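Ficolin-3 (Homo sapiens, PDB 2J5Z) acts as a lectin of innate immunity, recognising sugars such as galactose through the fibrinogen-like domain that forms its globular end. Local coordinates at residues S165-I170 and W175-C180; P40-M45 and F55-D60; V191-A196 and S205-G210. All coordinates share one frame; numbering follows the deposited sequence.

In the fold
Contacts 1 and 3 border the galactose of this fibrinogen-like domain, whereas contact 2 lies in the sheet and at a subunit boundary. In contact 1 (165-170 with 175-180) the two segments, one carrying a calcium ligand and the other the amide that holds galactose, are joined by the Cys167-Cys180 disulfide. Contact 3 (191-196 with 205-210) touches the same sugar through Val209, although its centre is about 18 Å from that of contact 1 and their nearest atoms stay about 8 Å apart. Contact 2 (40-45 with 55-60) is across the centre of the chain from contact 1, with centres about 25 Å apart. It comes first along the chain, followed by contacts 1 and 3.

Contact 1 of 3, residues S165-I170 and W175-C180; sequences SNCAVI and WWYASC. With CA (calcium ion), chain D; GAL (beta-D-galactopyranose), chain E.
The backbone N of Cys180, whose sulfur is bonded to Cys167, gives its hydrogen to the ring oxygen of the galactose: Cys180 N lies 2.6 Å from GAL O5, with an N-H...O angle of 160°. GAL O1 also lies within range of this amide, but that bond is weak, as is the one from GAL O1 back to Ser179 O. The sugar's reducing end is thus met by main-chain atoms. The peptide between Ser179 and Cys180 is cis, a feature known from the same loop of fibrinogen and other members of this family. Behind it, Cys167 SG and Cys180 SG form a disulfide with chi3 at -83°. Both sulfurs sit beside their own backbone N and anti to the carbonyl carbon, and CB of Cys167 is turned directly onto the Tyr177 ring, 3.5 Å from Tyr177 CG. The ring lies between two layers: the start of helix 167-171 covers one face, and Trp175 CB stands 3.4 Å above the plane of the other. Cys180 O lies in the ring plane, at its edge. Ala168 adds a looser apolar touch, its CB 4.0 Å from Tyr177 CE2, while Tyr177 OH is hydrogen-bonded to Asn184 OD1. The helix is opened by Asn166, an N-cap residue whose OD1 accepts from Val169 N at 2.8 Å, the donor standing well above the carbonyl plane. One residue earlier, Ser165 O binds calcium at 2.3 Å. Asp159, Asp161, Ser163 and two waters also bind the metal, and Asp161 OD2 accepts from Cys167 N while its OD1 binds calcium.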
ATOM      1  N   SER A 165     -16.318  22.150  29.869  1.00 31.00           N
ATOM      2  CA  SER A 165     -15.525  22.539  28.707  1.00 31.19           C
ATOM      3  C   SER A 165     -15.769  21.606  27.513  1.00 30.40           C
ATOM      4  O   SER A 165     -16.630  20.708  27.558  1.00 30.14           O
ATOM      5  CB  SER A 165     -14.040  22.541  29.069  1.00 31.42           C
ATOM      6  OG  SER A 165     -13.570  21.234  29.365  1.00 32.40           O
ATOM      7  N   ASN A 166     -15.009  21.853  26.446  1.00 29.26           N
ATOM      8  CA  ASN A 166     -14.980  20.996  25.265  1.00 28.44           C
ATOM      9  C   ASN A 166     -13.758  20.082  25.319  1.00 26.90           C
ATOM     10  O   ASN A 166     -12.635  20.502  25.015  1.00 26.71           O
ATOM     11  CB  ASN A 166     -14.968  21.853  23.988  1.00 29.13           C
ATOM     12  CG  ASN A 166     -14.930  21.020  22.715  1.00 29.46           C
ATOM     13  OD1 ASN A 166     -14.226  20.013  22.639  1.00 29.74           O
ATOM     14  ND2 ASN A 166     -15.693  21.441  21.710  1.00 29.93           N
ATOM     15  N   CYS A 167     -13.979  18.831  25.719  1.00 25.06           N
ATOM     16  CA  CYS A 167     -12.897  17.871  25.877  1.00 23.64           C
ATOM     17  C   CYS A 167     -12.067  17.684  24.616  1.00 22.30           C
ATOM     18  O   CYS A 167     -10.873  17.474  24.704  1.00 21.67           O
ATOM     19  CB  CYS A 167     -13.430  16.509  26.297  1.00 23.69           C
ATOM     20  SG  CYS A 167     -13.918  16.409  28.029  1.00 24.37           S
ATOM     21  N   ALA A 168     -12.720  17.702  23.457  1.00 23.06           N
ATOM     22  CA  ALA A 168     -12.005  17.541  22.188  1.00 23.80           C
ATOM     23  C   ALA A 168     -10.989  18.669  22.029  1.00 24.83           C
ATOM     24  O   ALA A 168      -9.843  18.433  21.669  1.00 25.29           O
ATOM     25  CB  ALA A 168     -12.979  17.522  21.023  1.00 22.84           C
ATOM     26  N   VAL A 169     -11.419  19.892  22.304  1.00 26.32           N
ATOM     27  CA  VAL A 169     -10.506  21.035  22.279  1.00 27.40           C
ATOM     28  C   VAL A 169      -9.472  20.839  23.378  1.00 27.91           C
ATOM     29  O   VAL A 169      -8.272  20.812  23.123  1.00 29.02           O
ATOM     30  CB  VAL A 169     -11.261  22.365  22.478  1.00 27.57           C
ATOM     31  CG1 VAL A 169     -10.287  23.510  22.739  1.00 28.50           C
ATOM     32  CG2 VAL A 169     -12.143  22.665  21.268  1.00 27.23           C
ATOM     33  N   ILE A 170      -9.950  20.645  24.605  1.00 27.77           N
ATOM     34  CA  ILE A 170      -9.060  20.521  25.753  1.00 27.16           C
ATOM     35  C   ILE A 170      -7.954  19.500  25.550  1.00 26.63           C
ATOM     36  O   ILE A 170      -6.796  19.800  25.812  1.00 26.67           O
ATOM     37  CB  ILE A 170      -9.837  20.209  27.060  1.00 27.45           C
ATOM     38  CG1 ILE A 170     -10.723  21.396  27.451  1.00 27.61           C
ATOM     39  CG2 ILE A 170      -8.877  19.862  28.186  1.00 27.31           C
ATOM     40  CD1 ILE A 170      -9.946  22.690  27.665  1.00 28.33           C
ATOM     41  N   TRP A 175     -13.606  11.741  20.441  1.00 15.07           N
ATOM     42  CA  TRP A 175     -13.883  10.486  21.139  1.00 14.31           C
ATOM     43  C   TRP A 175     -15.222  10.628  21.820  1.00 15.09           C
ATOM     44  O   TRP A 175     -15.830  11.695  21.799  1.00 15.70           O
ATOM     45  CB  TRP A 175     -12.829  10.257  22.221  1.00 14.83           C
ATOM     46  CG  TRP A 175     -12.537   8.838  22.676  1.00 13.71           C
ATOM     47  CD1 TRP A 175     -12.714   8.320  23.946  1.00 13.31           C
ATOM     48  CD2 TRP A 175     -11.933   7.796  21.906  1.00 14.62           C
ATOM     49  NE1 TRP A 175     -12.276   7.023  23.993  1.00 14.11           N
ATOM     50  CE2 TRP A 175     -11.791   6.671  22.759  1.00 14.37           C
ATOM     51  CE3 TRP A 175     -11.504   7.697  20.574  1.00 13.36           C
ATOM     52  CZ2 TRP A 175     -11.233   5.460  22.321  1.00 13.63           C
ATOM     53  CZ3 TRP A 175     -10.950   6.502  20.140  1.00 13.44           C
ATOM     54  CH2 TRP A 175     -10.830   5.392  21.009  1.00 14.37           C
ATOM     55  N   TRP A 176     -15.654   9.548  22.458  1.00 15.30           N
ATOM     56  CA  TRP A 176     -16.877   9.571  23.227  1.00 15.49           C
ATOM     57  C   TRP A 176     -16.533  10.092  24.616  1.00 16.37           C
ATOM     58  O   TRP A 176     -16.654   9.367  25.608  1.00 16.46           O
ATOM     59  CB  TRP A 176     -17.478   8.165  23.286  1.00 14.09           C
ATOM     60  CG  TRP A 176     -17.706   7.572  21.913  1.00 12.39           C
ATOM     61  CD1 TRP A 176     -18.821   7.730  21.119  1.00 13.18           C
ATOM     62  CD2 TRP A 176     -16.794   6.753  21.165  1.00 11.69           C
ATOM     63  NE1 TRP A 176     -18.653   7.050  19.928  1.00 12.79           N
ATOM     64  CE2 TRP A 176     -17.418   6.444  19.932  1.00 12.29           C
ATOM     65  CE3 TRP A 176     -15.504   6.252  21.416  1.00 12.40           C
ATOM     66  CZ2 TRP A 176     -16.798   5.663  18.951  1.00 11.93           C
ATOM     67  CZ3 TRP A 176     -14.894   5.456  20.446  1.00 12.02           C
ATOM     68  CH2 TRP A 176     -15.543   5.173  19.223  1.00 12.35           C
ATOM     69  N   TYR A 177     -16.109  11.358  24.675  1.00 17.23           N
ATOM     70  CA  TYR A 177     -15.578  11.935  25.919  1.00 18.22           C
ATOM     71  C   TYR A 177     -16.599  12.031  27.053  1.00 19.12           C
ATOM     72  O   TYR A 177     -17.783  12.287  26.835  1.00 19.09           O
ATOM     73  CB  TYR A 177     -14.976  13.329  25.674  1.00 17.91           C
ATOM     74  CG  TYR A 177     -13.739  13.312  24.815  1.00 17.36           C
ATOM     75  CD1 TYR A 177     -12.599  12.619  25.214  1.00 16.56           C
ATOM     76  CD2 TYR A 177     -13.712  13.982  23.601  1.00 17.02           C
ATOM     77  CE1 TYR A 177     -11.456  12.588  24.418  1.00 17.55           C
ATOM     78  CE2 TYR A 177     -12.582  13.960  22.806  1.00 16.37           C
ATOM     79  CZ  TYR A 177     -11.458  13.272  23.220  1.00 16.96           C
ATOM     80  OH  TYR A 177     -10.333  13.235  22.424  1.00 18.78           O
ATOM     81  N   ALA A 178     -16.095  11.850  28.264  1.00 20.46           N
ATOM     82  CA  ALA A 178     -16.842  12.151  29.478  1.00 21.55           C
ATOM     83  C   ALA A 178     -16.275  13.475  30.012  1.00 22.24           C
ATOM     84  O   ALA A 178     -16.636  14.549  29.525  1.00 22.69           O
ATOM     85  CB  ALA A 178     -16.663  11.018  30.477  1.00 21.21           C
ATOM     86  N   SER A 179     -15.374  13.409  30.990  1.00 23.47           N
ATOM     87  CA  SER A 179     -14.688  14.614  31.462  1.00 24.71           C
ATOM     88  C   SER A 179     -13.287  14.341  32.038  1.00 24.89           C
ATOM     89  O   SER A 179     -13.039  14.557  33.231  1.00 25.23           O
ATOM     90  CB  SER A 179     -15.569  15.391  32.452  1.00 26.27           C
ATOM     91  OG  SER A 179     -16.135  14.527  33.422  1.00 29.32           O
ATOM     92  N   CYS A 180     -12.358  13.886  31.194  1.00 23.30           N
ATOM     93  CA  CYS A 180     -12.624  13.666  29.777  1.00 23.27           C
ATOM     94  C   CYS A 180     -12.515  12.210  29.315  1.00 21.97           C
ATOM     95  O   CYS A 180     -13.362  11.752  28.541  1.00 21.49           O
ATOM     96  CB  CYS A 180     -11.717  14.554  28.926  1.00 23.69           C
ATOM     97  SG  CYS A 180     -12.152  16.289  29.025  1.00 25.42           S
TER
HETATM   98 CA    CA D1277     -18.829  20.195  27.225  1.00 26.65          CA
HETATM   99  C1  GAL E1278      -9.572  12.772  32.743  1.00 55.78           C
HETATM  100  C2  GAL E1278      -8.644  11.832  31.989  1.00 55.66           C
HETATM  101  C3  GAL E1278      -7.363  12.548  31.579  1.00 55.38           C
HETATM  102  C4  GAL E1278      -7.593  13.972  31.071  1.00 55.54           C
HETATM  103  C5  GAL E1278      -8.682  14.713  31.832  1.00 55.31           C
HETATM  104  C6  GAL E1278      -9.013  16.034  31.149  1.00 55.09           C
HETATM  105  O1  GAL E1278     -10.788  12.102  33.098  1.00 56.09           O
HETATM  106  O2  GAL E1278      -8.312  10.708  32.817  0.50 55.56           O
HETATM  107  O3  GAL E1278      -6.728  11.782  30.552  0.50 55.20           O
HETATM  108  O4  GAL E1278      -7.939  13.941  29.684  0.50 55.74           O
HETATM  109  O5  GAL E1278      -9.834  13.876  31.886  1.00 55.62           O
HETATM  110  O6  GAL E1278      -9.108  17.071  32.132  1.00 55.78           O
HETATM  111  O   HOH W   1     -19.825  22.376  27.527  1.00 32.20           O
HETATM  112  O   HOH W   2     -21.075  19.515  27.440  1.00 29.66           O

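Contact 2 of 3, residues P40-M45 and F55-D60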
ATOM      1  N   PRO A  40     -14.622   0.605   0.690  1.00 16.99           N
ATOM      2  CA  PRO A  40     -13.304  -0.014   0.900  1.00 16.13           C
ATOM      3  C   PRO A  40     -13.000  -0.102   2.392  1.00 15.28           C
ATOM      4  O   PRO A  40     -13.206   0.868   3.127  1.00 14.19           O
ATOM      5  CB  PRO A  40     -12.331   0.974   0.233  1.00 16.82           C
ATOM      6  CG  PRO A  40     -13.205   1.910  -0.567  1.00 16.61           C
ATOM      7  CD  PRO A  40     -14.496   1.966   0.149  1.00 17.40           C
ATOM      8  N   VAL A  41     -12.497  -1.253   2.832  1.00 14.10           N
ATOM      9  CA  VAL A  41     -12.142  -1.456   4.234  1.00 13.22           C
ATOM     10  C   VAL A  41     -10.889  -2.309   4.278  1.00 13.09           C
ATOM     11  O   VAL A  41     -10.619  -3.062   3.340  1.00 14.29           O
ATOM     12  CB  VAL A  41     -13.238  -2.243   5.015  1.00 14.03           C
ATOM     13  CG1 VAL A  41     -14.580  -1.497   4.977  1.00 15.00           C
ATOM     14  CG2 VAL A  41     -13.370  -3.633   4.439  1.00 14.07           C
ATOM     15  N   PHE A  42     -10.137  -2.186   5.368  1.00 12.84           N
ATOM     16  CA  PHE A  42      -8.966  -3.037   5.588  1.00 12.45           C
ATOM     17  C   PHE A  42      -9.356  -4.256   6.383  1.00 12.48           C
ATOM     18  O   PHE A  42      -9.844  -4.131   7.513  1.00 13.84           O
ATOM     19  CB  PHE A  42      -7.854  -2.286   6.318  1.00 12.37           C
ATOM     20  CG  PHE A  42      -6.575  -3.066   6.397  1.00 13.36           C
ATOM     21  CD1 PHE A  42      -5.622  -2.958   5.385  1.00 13.79           C
ATOM     22  CD2 PHE A  42      -6.337  -3.926   7.454  1.00 13.87           C
ATOM     23  CE1 PHE A  42      -4.447  -3.686   5.436  1.00 13.07           C
ATOM     24  CE2 PHE A  42      -5.152  -4.673   7.509  1.00 14.30           C
ATOM     25  CZ  PHE A  42      -4.210  -4.537   6.494  1.00 14.60           C
ATOM     26  N   CYS A  43      -9.164  -5.436   5.788  1.00 13.15           N
ATOM     27  CA  CYS A  43      -9.444  -6.695   6.481  1.00 13.20           C
ATOM     28  C   CYS A  43      -8.136  -7.294   6.961  1.00 14.80           C
ATOM     29  O   CYS A  43      -7.204  -7.457   6.167  1.00 14.47           O
ATOM     30  CB  CYS A  43     -10.098  -7.692   5.542  1.00 14.97           C
ATOM     31  SG  CYS A  43     -11.757  -7.240   4.986  1.00 16.94           S
ATOM     32  N   ASP A  44      -8.067  -7.604   8.250  1.00 15.37           N
ATOM     33  CA  ASP A  44      -6.913  -8.342   8.774  1.00 16.52           C
ATOM     34  C   ASP A  44      -7.307  -9.806   8.740  1.00 17.33           C
ATOM     35  O   ASP A  44      -8.190 -10.236   9.479  1.00 16.66           O
ATOM     36  CB  ASP A  44      -6.568  -7.887  10.192  1.00 17.26           C
ATOM     37  CG  ASP A  44      -5.404  -8.663  10.793  1.00 20.56           C
ATOM     38  OD1 ASP A  44      -5.192  -9.828  10.405  1.00 21.35           O
ATOM     39  OD2 ASP A  44      -4.704  -8.096  11.663  1.00 23.09           O
ATOM     40  N   MET A  45      -6.660 -10.566   7.865  1.00 19.08           N
ATOM     41  CA  MET A  45      -7.038 -11.952   7.643  1.00 20.63           C
ATOM     42  C   MET A  45      -6.141 -12.924   8.399  1.00 23.30           C
ATOM     43  O   MET A  45      -6.227 -14.132   8.193  1.00 23.49           O
ATOM     44  CB  MET A  45      -6.986 -12.278   6.152  1.00 19.32           C
ATOM     45  CG  MET A  45      -7.929 -11.427   5.281  1.00 17.59           C
ATOM     46  SD  MET A  45      -9.604 -11.447   5.952  1.00 16.88           S
ATOM     47  CE  MET A  45     -10.546 -11.088   4.459  1.00 14.92           C
ATOM     48  N   PHE A  55     -10.889  -0.478  11.581  1.00 11.46           N
ATOM     49  CA  PHE A  55     -11.537   0.803  11.286  1.00 10.74           C
ATOM     50  C   PHE A  55     -10.751   2.028  11.752  1.00 10.98           C
ATOM     51  O   PHE A  55     -11.126   3.156  11.443  1.00 11.07           O
ATOM     52  CB  PHE A  55     -12.992   0.848  11.809  1.00 10.92           C
ATOM     53  CG  PHE A  55     -13.135   0.816  13.328  1.00 11.13           C
ATOM     54  CD1 PHE A  55     -13.157   1.995  14.072  1.00 12.25           C
ATOM     55  CD2 PHE A  55     -13.323  -0.393  13.991  1.00 11.18           C
ATOM     56  CE1 PHE A  55     -13.303   1.967  15.470  1.00 11.95           C
ATOM     57  CE2 PHE A  55     -13.489  -0.434  15.385  1.00 12.78           C
ATOM     58  CZ  PHE A  55     -13.487   0.752  16.121  1.00 12.98           C
ATOM     59  N   GLN A  56      -9.692   1.804  12.532  1.00 10.71           N
ATOM     60  CA  GLN A  56      -8.815   2.901  12.978  1.00 10.92           C
ATOM     61  C   GLN A  56      -7.386   2.381  13.067  1.00 12.23           C
ATOM     62  O   GLN A  56      -7.163   1.245  13.457  1.00 12.54           O
ATOM     63  CB  GLN A  56      -9.261   3.441  14.343  1.00 10.64           C
ATOM     64  CG  GLN A  56      -8.545   4.744  14.780  1.00 10.67           C
ATOM     65  CD  GLN A  56      -7.395   4.531  15.775  1.00 12.45           C
ATOM     66  OE1 GLN A  56      -6.784   3.467  15.837  1.00 14.22           O
ATOM     67  NE2 GLN A  56      -7.103   5.563  16.549  1.00 13.79           N
ATOM     68  N   ARG A  57      -6.419   3.210  12.683  1.00 12.95           N
ATOM     69  CA  ARG A  57      -5.041   2.780  12.742  1.00 14.38           C
ATOM     70  C   ARG A  57      -4.174   4.013  12.950  1.00 14.46           C
ATOM     71  O   ARG A  57      -4.352   5.014  12.256  1.00 14.54           O
ATOM     72  CB  ARG A  57      -4.677   2.050  11.443  1.00 16.12           C
ATOM     73  CG  ARG A  57      -3.326   1.398  11.406  1.00 19.98           C
ATOM     74  CD  ARG A  57      -3.280   0.352  10.275  1.00 22.03           C
ATOM     75  NE  ARG A  57      -3.239   0.963   8.949  1.00 21.51           N
ATOM     76  CZ  ARG A  57      -3.166   0.274   7.815  1.00 23.12           C
ATOM     77  NH1 ARG A  57      -3.150  -1.051   7.842  1.00 23.77           N
ATOM     78  NH2 ARG A  57      -3.119   0.904   6.651  1.00 23.07           N
ATOM     79  N   ARG A  58      -3.274   3.931  13.930  1.00 13.80           N
ATOM     80  CA  ARG A  58      -2.234   4.956  14.184  1.00 15.01           C
ATOM     81  C   ARG A  58      -0.871   4.281  14.051  1.00 15.76           C
ATOM     82  O   ARG A  58      -0.708   3.156  14.500  1.00 15.38           O
ATOM     83  CB  ARG A  58      -2.359   5.508  15.599  1.00 14.77           C
ATOM     84  CG  ARG A  58      -3.702   6.138  15.942  1.00 15.00           C
ATOM     85  CD  ARG A  58      -4.155   7.178  14.935  1.00 15.58           C
ATOM     86  NE  ARG A  58      -3.421   8.459  15.008  1.00 16.35           N
ATOM     87  CZ  ARG A  58      -3.581   9.390  15.945  1.00 17.02           C
ATOM     88  NH1 ARG A  58      -4.414   9.205  16.975  1.00 17.04           N
ATOM     89  NH2 ARG A  58      -2.876  10.520  15.870  1.00 16.67           N
ATOM     90  N   GLN A  59       0.105   4.963  13.448  1.00 18.71           N
ATOM     91  CA  GLN A  59       1.372   4.313  13.074  1.00 21.31           C
ATOM     92  C   GLN A  59       2.590   5.240  13.058  1.00 21.69           C
ATOM     93  O   GLN A  59       3.693   4.814  13.389  1.00 21.82           O
ATOM     94  CB  GLN A  59       1.270   3.693  11.669  1.00 23.36           C
ATOM     95  CG  GLN A  59       0.101   2.782  11.441  1.00 28.45           C
ATOM     96  CD  GLN A  59       0.284   1.901  10.238  1.00 29.85           C
ATOM     97  OE1 GLN A  59      -0.069   0.718  10.266  1.00 33.27           O
ATOM     98  NE2 GLN A  59       0.853   2.456   9.176  1.00 29.77           N
ATOM     99  N   ASP A  60       2.401   6.484  12.635  1.00 22.04           N
ATOM    100  CA  ASP A  60       3.551   7.348  12.343  1.00 22.61           C
ATOM    101  C   ASP A  60       3.299   8.844  12.485  1.00 23.07           C
ATOM    102  O   ASP A  60       4.224   9.654  12.335  1.00 24.25           O
ATOM    103  CB  ASP A  60       4.114   7.029  10.942  1.00 22.44           C
ATOM    104  CG  ASP A  60       3.083   7.192   9.823  1.00 23.71           C
ATOM    105  OD1 ASP A  60       3.367   6.743   8.693  1.00 22.90           O
ATOM    106  OD2 ASP A  60       2.004   7.765  10.050  1.00 22.71           O
TER
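One face of the Phe42 ring receives the guanidinium of Arg57, with Arg57 NH1 standing 3.7 Å above the ring plane and over its centre. The charged group does not lie flat on the ring: the two planes are 61° apart, so the arginine presents one terminal nitrogen instead of stacking its whole surface. Its CZ is 4.8 Å from the centroid of the Phe42 ring and close to the ring normal, which makes this a cation-pi contact. Phe42 carries its ring anti to the backbone N (chi1 -172°), and Arg57, extended through its first two torsions and bent at chi3 (72°), brings NH1 over the ring, the two side chains crossing at about a right angle. Arg57 NE donates to Ser81 O, and NH1 forms a salt bridge with Glu80 of a second subunit; that same glutamate also packs on Phe42, so the buried charge is probably balanced in part across the subunit boundary. The backbones are those of an antiparallel beta hairpin, strands 38-44 and 52-58, the latter carrying a classic beta bulge where Phe55 and Gln56 both face Met218 of strand 215-220, within the curled sheet of the fibrinogen-like domain.

Contact 3 of 3, residues V191-A196 and S205-G210. With GAL (beta-D-galactopyranose), chain E.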
ATOM      1  N   VAL A 191       6.130  10.802  18.607  1.00 27.81           N
ATOM      2  CA  VAL A 191       7.103   9.793  18.176  1.00 29.32           C
ATOM      3  C   VAL A 191       7.901   9.178  19.321  1.00 29.76           C
ATOM      4  O   VAL A 191       8.599   8.188  19.117  1.00 30.91           O
ATOM      5  CB  VAL A 191       8.065  10.318  17.080  1.00 29.43           C
ATOM      6  CG1 VAL A 191       7.267  10.866  15.908  1.00 30.56           C
ATOM      7  CG2 VAL A 191       9.007  11.379  17.643  1.00 29.85           C
ATOM      8  N   SER A 192       7.777   9.758  20.517  1.00 31.04           N
ATOM      9  CA  SER A 192       8.429   9.236  21.728  1.00 31.43           C
ATOM     10  C   SER A 192       7.850   9.880  22.996  1.00 31.74           C
ATOM     11  O   SER A 192       7.034  10.803  22.913  1.00 31.87           O
ATOM     12  CB  SER A 192       9.945   9.473  21.665  1.00 31.70           C
ATOM     13  OG  SER A 192      10.223  10.859  21.686  1.00 29.81           O
ATOM     14  N   GLU A 193       8.285   9.398  24.163  1.00 33.22           N
ATOM     15  CA  GLU A 193       7.896   9.982  25.459  1.00 34.02           C
ATOM     16  C   GLU A 193       8.335  11.442  25.602  1.00 34.42           C
ATOM     17  O   GLU A 193       7.576  12.283  26.096  1.00 34.51           O
ATOM     18  CB  GLU A 193       8.450   9.145  26.620  1.00 34.62           C
ATOM     19  CG  GLU A 193       7.972   9.561  28.019  1.00 35.46           C
ATOM     20  CD  GLU A 193       6.603   9.012  28.385  1.00 37.42           C
ATOM     21  OE1 GLU A 193       6.282   7.863  27.990  1.00 37.45           O
ATOM     22  OE2 GLU A 193       5.850   9.729  29.087  1.00 37.73           O
ATOM     23  N   ALA A 194       9.554  11.747  25.159  1.00 34.68           N
ATOM     24  CA  ALA A 194      10.074  13.103  25.242  1.00 34.75           C
ATOM     25  C   ALA A 194       9.126  14.095  24.577  1.00 35.58           C
ATOM     26  O   ALA A 194       8.825  15.158  25.136  1.00 36.43           O
ATOM     27  CB  ALA A 194      11.454  13.176  24.606  1.00 35.01           C
ATOM     28  N   ALA A 195       8.640  13.728  23.393  1.00 35.32           N
ATOM     29  CA  ALA A 195       7.798  14.607  22.590  1.00 35.99           C
ATOM     30  C   ALA A 195       6.317  14.524  22.969  1.00 35.71           C
ATOM     31  O   ALA A 195       5.486  15.263  22.430  1.00 35.67           O
ATOM     32  CB  ALA A 195       7.989  14.306  21.099  1.00 35.67           C
ATOM     33  N   ALA A 196       6.004  13.647  23.917  1.00 36.03           N
ATOM     34  CA  ALA A 196       4.625  13.406  24.341  1.00 35.76           C
ATOM     35  C   ALA A 196       3.897  14.643  24.861  1.00 36.42           C
ATOM     36  O   ALA A 196       4.478  15.525  25.504  1.00 36.43           O
ATOM     37  CB  ALA A 196       4.565  12.284  25.354  1.00 35.90           C
ATOM     38  N   SER A 205      -5.514   2.294  31.636  1.00 24.82           N
ATOM     39  CA  SER A 205      -5.272   1.056  32.358  1.00 26.21           C
ATOM     40  C   SER A 205      -4.029   0.322  31.871  1.00 27.02           C
ATOM     41  O   SER A 205      -3.624  -0.687  32.457  1.00 27.84           O
ATOM     42  CB  SER A 205      -6.490   0.142  32.260  1.00 25.45           C
ATOM     43  OG  SER A 205      -6.662  -0.322  30.926  1.00 26.03           O
ATOM     44  N   GLY A 206      -3.438   0.821  30.788  1.00 27.97           N
ATOM     45  CA  GLY A 206      -2.189   0.282  30.274  1.00 29.39           C
ATOM     46  C   GLY A 206      -1.035   1.104  30.806  1.00 31.17           C
ATOM     47  O   GLY A 206      -0.526   0.828  31.892  1.00 31.22           O
ATOM     48  N   ARG A 207      -0.635   2.130  30.052  1.00 31.80           N
ATOM     49  CA  ARG A 207       0.494   2.988  30.428  1.00 32.26           C
ATOM     50  C   ARG A 207       0.058   4.273  31.123  1.00 32.32           C
ATOM     51  O   ARG A 207       0.877   4.985  31.708  1.00 32.28           O
ATOM     52  CB  ARG A 207       1.368   3.306  29.205  1.00 32.51           C
ATOM     53  CG  ARG A 207       1.780   2.068  28.427  1.00 33.35           C
ATOM     54  CD  ARG A 207       2.985   2.288  27.508  1.00 36.03           C
ATOM     55  NE  ARG A 207       3.131   3.663  27.026  1.00 37.42           N
ATOM     56  CZ  ARG A 207       4.163   4.449  27.326  1.00 37.92           C
ATOM     57  NH1 ARG A 207       5.134   3.995  28.109  1.00 38.93           N
ATOM     58  NH2 ARG A 207       4.231   5.685  26.845  1.00 37.68           N
ATOM     59  N   GLY A 208      -1.233   4.576  31.060  1.00 32.09           N
ATOM     60  CA  GLY A 208      -1.773   5.731  31.760  1.00 31.85           C
ATOM     61  C   GLY A 208      -1.821   6.987  30.923  1.00 32.14           C
ATOM     62  O   GLY A 208      -1.202   7.056  29.856  1.00 32.55           O
ATOM     63  N   VAL A 209      -2.560   7.980  31.409  1.00 32.10           N
ATOM     64  CA  VAL A 209      -2.656   9.276  30.752  1.00 32.47           C
ATOM     65  C   VAL A 209      -1.269   9.902  30.641  1.00 32.75           C
ATOM     66  O   VAL A 209      -0.435   9.732  31.533  1.00 32.47           O
ATOM     67  CB  VAL A 209      -3.598  10.226  31.527  1.00 32.58           C
ATOM     68  CG1 VAL A 209      -3.716  11.559  30.831  1.00 33.11           C
ATOM     69  CG2 VAL A 209      -4.971   9.593  31.682  1.00 32.53           C
ATOM     70  N   GLY A 210      -1.018  10.600  29.537  1.00 32.29           N
ATOM     71  CA  GLY A 210       0.248  11.308  29.355  1.00 32.74           C
ATOM     72  C   GLY A 210       1.402  10.408  28.953  1.00 32.58           C
ATOM     73  O   GLY A 210       2.535  10.870  28.805  1.00 33.71           O
TER
HETATM   74  C1  GAL E1278      -9.572  12.772  32.743  1.00 55.78           C
HETATM   75  C2  GAL E1278      -8.644  11.832  31.989  1.00 55.66           C
HETATM   76  C3  GAL E1278      -7.363  12.548  31.579  1.00 55.38           C
HETATM   77  C4  GAL E1278      -7.593  13.972  31.071  1.00 55.54           C
HETATM   78  C5  GAL E1278      -8.682  14.713  31.832  1.00 55.31           C
HETATM   79  C6  GAL E1278      -9.013  16.034  31.149  1.00 55.09           C
HETATM   80  O1  GAL E1278     -10.788  12.102  33.098  1.00 56.09           O
HETATM   81  O2  GAL E1278      -8.312  10.708  32.817  0.50 55.56           O
HETATM   82  O3  GAL E1278      -6.728  11.782  30.552  0.50 55.20           O
HETATM   83  O4  GAL E1278      -7.939  13.941  29.684  0.50 55.74           O
HETATM   84  O5  GAL E1278      -9.834  13.876  31.886  1.00 55.62           O
HETATM   85  O6  GAL E1278      -9.108  17.071  32.132  1.00 55.78           O
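Glu193 and Arg207 meet in a salt bridge through one oxygen and one nitrogen: Arg207 NH2 donates to Glu193 OE1 at 3.2 Å, with an N-H...O angle of 162°. This directed bond is the closest approach of the two segments. The carboxylate oxygen lies near the guanidinium plane, at its edge, and is met nearly along its C-O axis; the two flat groups are turned 70° from each other, consistent with a single bond and not a paired, two-pronged one. A bend at chi2 (82°) brings the end of Glu193 across to the arginine. Each group has a further partner, as Glu193 OE2 is hydrogen-bonded to His211 ND1 and Arg207 NH2 also donates to Pro212 O. Glu193 lies at the surface and Arg207 is partly covered. The looser part, less open than Glu193, is a methyl set against a backbone carbonyl: Ala196 CB points toward the other segment and comes 4.2 Å from Gly210 O, and Pro212 packs on the same alanine. A type I turn from Glu193 to Ala196, closed by Ala196 N donating to Glu193 O at 3.0 Å, sets acid and methyl at its two ends. Val209 borders the galactose, its methyls turned to GAL O3 at a doubtfully short approach. Both segments lie in the long irregular region between helix 167-171 and strand 215-220, and the contact ties two parts of that region together beside the galactose pocket.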